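Local coordinates for NreA protein (Staphylococcus carnosus subsp. carnosus, PDB 4IUK) that probably acts as a GAF-domain nitrate receptor that adjusts the NreB–NreC two-component system of nitrate respiration, at residues A[63-68]-A[110-115]. Residues are numbered along the deposited sequence; the frame is centred on the assembly and turned at random.
Sequences NINYRY and VLSEAL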
loop_
_atom_site.group_PDB
_atom_site.type_symbol
_atom_site.label_atom_id
_atom_site.label_comp_id
_atom_site.label_asym_id
_atom_site.label_seq_id
_atom_site.Cartn_x
_atom_site.Cartn_y
_atom_site.Cartn_z
ATOM N N ASN A 63 -2.860 4.995 -11.184
ATOM C CA ASN A 63 -2.628 6.305 -10.576
ATOM C C ASN A 63 -3.223 7.439 -11.412
ATOM O O ASN A 63 -3.241 7.371 -12.638
ATOM C CB ASN A 63 -1.127 6.544 -10.374
ATOM C CG ASN A 63 -0.338 6.462 -11.677
ATOM O OD1 ASN A 63 -0.207 5.389 -12.270
ATOM N ND2 ASN A 63 0.194 7.596 -12.123
ATOM N N ILE A 64 -3.708 8.483 -10.748
ATOM C CA ILE A 64 -4.283 9.615 -11.462
ATOM C C ILE A 64 -3.253 10.695 -11.821
ATOM O O ILE A 64 -3.467 11.481 -12.738
ATOM C CB ILE A 64 -5.504 10.214 -10.721
ATOM C CG1 ILE A 64 -5.150 10.579 -9.282
ATOM C CG2 ILE A 64 -6.654 9.224 -10.730
ATOM C CD1 ILE A 64 -6.309 11.174 -8.504
ATOM N N ASN A 65 -2.135 10.718 -11.104
ATOM C CA ASN A 65 -1.022 11.614 -11.427
ATOM C C ASN A 65 0.320 10.989 -11.040
ATOM O O ASN A 65 0.378 9.813 -10.685
ATOM C CB ASN A 65 -1.193 12.969 -10.740
ATOM C CG ASN A 65 -1.411 12.837 -9.254
ATOM O OD1 ASN A 65 -0.503 12.469 -8.514
ATOM N ND2 ASN A 65 -2.622 13.141 -8.805
ATOM N N TYR A 66 1.394 11.769 -11.099
ATOM C CA TYR A 66 2.714 11.226 -10.801
ATOM C C TYR A 66 3.326 11.746 -9.504
ATOM O O TYR A 66 4.508 11.536 -9.243
ATOM C CB TYR A 66 3.663 11.443 -11.979
ATOM C CG TYR A 66 3.306 10.592 -13.173
ATOM C CD1 TYR A 66 3.525 9.220 -13.158
ATOM C CD2 TYR A 66 2.740 11.155 -14.308
ATOM C CE1 TYR A 66 3.195 8.434 -14.242
ATOM C CE2 TYR A 66 2.409 10.379 -15.397
ATOM C CZ TYR A 66 2.637 9.019 -15.359
ATOM O OH TYR A 66 2.304 8.236 -16.442
ATOM N N ARG A 67 2.509 12.399 -8.685
ATOM C CA ARG A 67 2.970 12.987 -7.432
ATOM C C ARG A 67 3.514 11.949 -6.439
ATOM O O ARG A 67 4.382 12.262 -5.621
ATOM C CB ARG A 67 1.841 13.800 -6.795
ATOM C CG ARG A 67 2.247 15.196 -6.351
ATOM C CD ARG A 67 1.167 16.218 -6.689
ATOM N NE ARG A 67 -0.122 15.894 -6.079
ATOM C CZ ARG A 67 -1.282 16.443 -6.440
ATOM N NH1 ARG A 67 -1.318 17.344 -7.418
ATOM N NH2 ARG A 67 -2.406 16.086 -5.830
ATOM N N TYR A 68 3.007 10.719 -6.518
ATOM C CA TYR A 68 3.430 9.645 -5.619
ATOM C C TYR A 68 4.915 9.330 -5.786
ATOM O O TYR A 68 5.558 8.842 -4.857
ATOM C CB TYR A 68 2.620 8.372 -5.874
ATOM C CG TYR A 68 2.990 7.705 -7.177
ATOM C CD1 TYR A 68 2.430 8.128 -8.374
ATOM C CD2 TYR A 68 3.930 6.677 -7.216
ATOM C CE1 TYR A 68 2.779 7.543 -9.565
ATOM C CE2 TYR A 68 4.286 6.084 -8.407
ATOM C CZ TYR A 68 3.702 6.521 -9.578
ATOM O OH TYR A 68 4.044 5.940 -10.776
ATOM N N VAL A 110 -2.480 8.885 0.113
ATOM C CA VAL A 110 -3.928 8.957 0.253
ATOM C C VAL A 110 -4.422 10.292 -0.301
ATOM O O VAL A 110 -5.378 10.339 -1.083
ATOM C CB VAL A 110 -4.346 8.809 1.730
ATOM C CG1 VAL A 110 -5.841 9.070 1.907
ATOM C CG2 VAL A 110 -3.974 7.433 2.245
ATOM N N LEU A 111 -3.758 11.373 0.097
ATOM C CA LEU A 111 -4.084 12.698 -0.420
ATOM C C LEU A 111 -3.765 12.786 -1.907
ATOM O O LEU A 111 -4.582 13.239 -2.710
ATOM C CB LEU A 111 -3.296 13.770 0.323
ATOM C CG LEU A 111 -3.615 13.962 1.802
ATOM C CD1 LEU A 111 -2.694 15.018 2.407
ATOM C CD2 LEU A 111 -5.074 14.337 1.983
ATOM N N SER A 112 -2.564 12.343 -2.258
ATOM C CA SER A 112 -2.062 12.418 -3.627
ATOM C C SER A 112 -2.946 11.682 -4.640
ATOM O O SER A 112 -3.103 12.125 -5.780
ATOM C CB SER A 112 -0.619 11.891 -3.672
ATOM O OG SER A 112 -0.365 11.135 -4.843
ATOM N N GLU A 113 -3.528 10.565 -4.220
ATOM C CA GLU A 113 -4.323 9.742 -5.123
ATOM C C GLU A 113 -5.827 9.826 -4.864
ATOM O O GLU A 113 -6.607 9.162 -5.545
ATOM C CB GLU A 113 -3.852 8.287 -5.077
ATOM C CG GLU A 113 -2.539 8.043 -5.791
ATOM C CD GLU A 113 -2.652 8.228 -7.298
ATOM O OE1 GLU A 113 -1.619 8.493 -7.950
ATOM O OE2 GLU A 113 -3.776 8.106 -7.833
ATOM N N ALA A 114 -6.218 10.639 -3.883
ATOM C CA ALA A 114 -7.626 10.889 -3.566
ATOM C C ALA A 114 -8.391 9.624 -3.187
ATOM O O ALA A 114 -9.513 9.413 -3.652
ATOM C CB ALA A 114 -8.320 11.593 -4.725
ATOM N N LEU A 115 -7.787 8.788 -2.349
ATOM C CA LEU A 115 -8.400 7.523 -1.960
ATOM C C LEU A 115 -9.551 7.717 -0.975
ATOM O O LEU A 115 -9.403 8.421 0.020
ATOM C CB LEU A 115 -7.350 6.587 -1.360
ATOM C CG LEU A 115 -6.175 6.234 -2.276
ATOM C CD1 LEU A 115 -5.281 5.182 -1.628
ATOM C CD2 LEU A 115 -6.654 5.777 -3.646
HETATM O O HOH W 1 0.197 10.520 -7.168
#
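Bent at its second torsion (chi2 -67°), the side chain of E113 folds toward the loop 63-68 and brings its carboxylate to the backbone N of I64. N65 holds its CG between its own backbone N and carbonyl carbon (chi1 53°), which turns the amide toward the carbonyl of S112. The E113 bond is nearly straight: I64 N donates to OE2 of E113 over 2.9 Å, at 167°, meeting the syn lone pair. R138 forms a salt bridge with the same oxygen, which would probably favour the charged carboxylate. Glutamate is long enough to carry that charge from the helix end to both partners.

Asparagine suits position 65 because its amide both donates and accepts. ND2 reaches S112 O at 3.2 Å, nearly in line with that C=O, while OD1 accepts from R67 N at 3.0 Å, making an Asx turn that shapes the loop. A water at the centre donates to OE1 of E113 (2.8 Å) and accepts from Y68 N (2.9 Å); it lies unusually close to N65 OD1 and S112 OG, so those two links are less certain.

The contact belongs to the GAF domain, where it joins the loop between strands 54-61 and 72-73 to the C-terminal end of helix 108-113. That helix finishes in a Schellman motif, A114 taking positive phi with its N bonded back to L111 O and L115 N to V110 O.

Apolar atoms flank the polar centre. I64 runs past E113 in the opposite direction, and its longer branch carries CD1 to within 4.3 Å of CB of A114, a compact methyl. Beside the water, the broad ring of Y68 suits its place by reaching both W57 and A60 of strand 54-61.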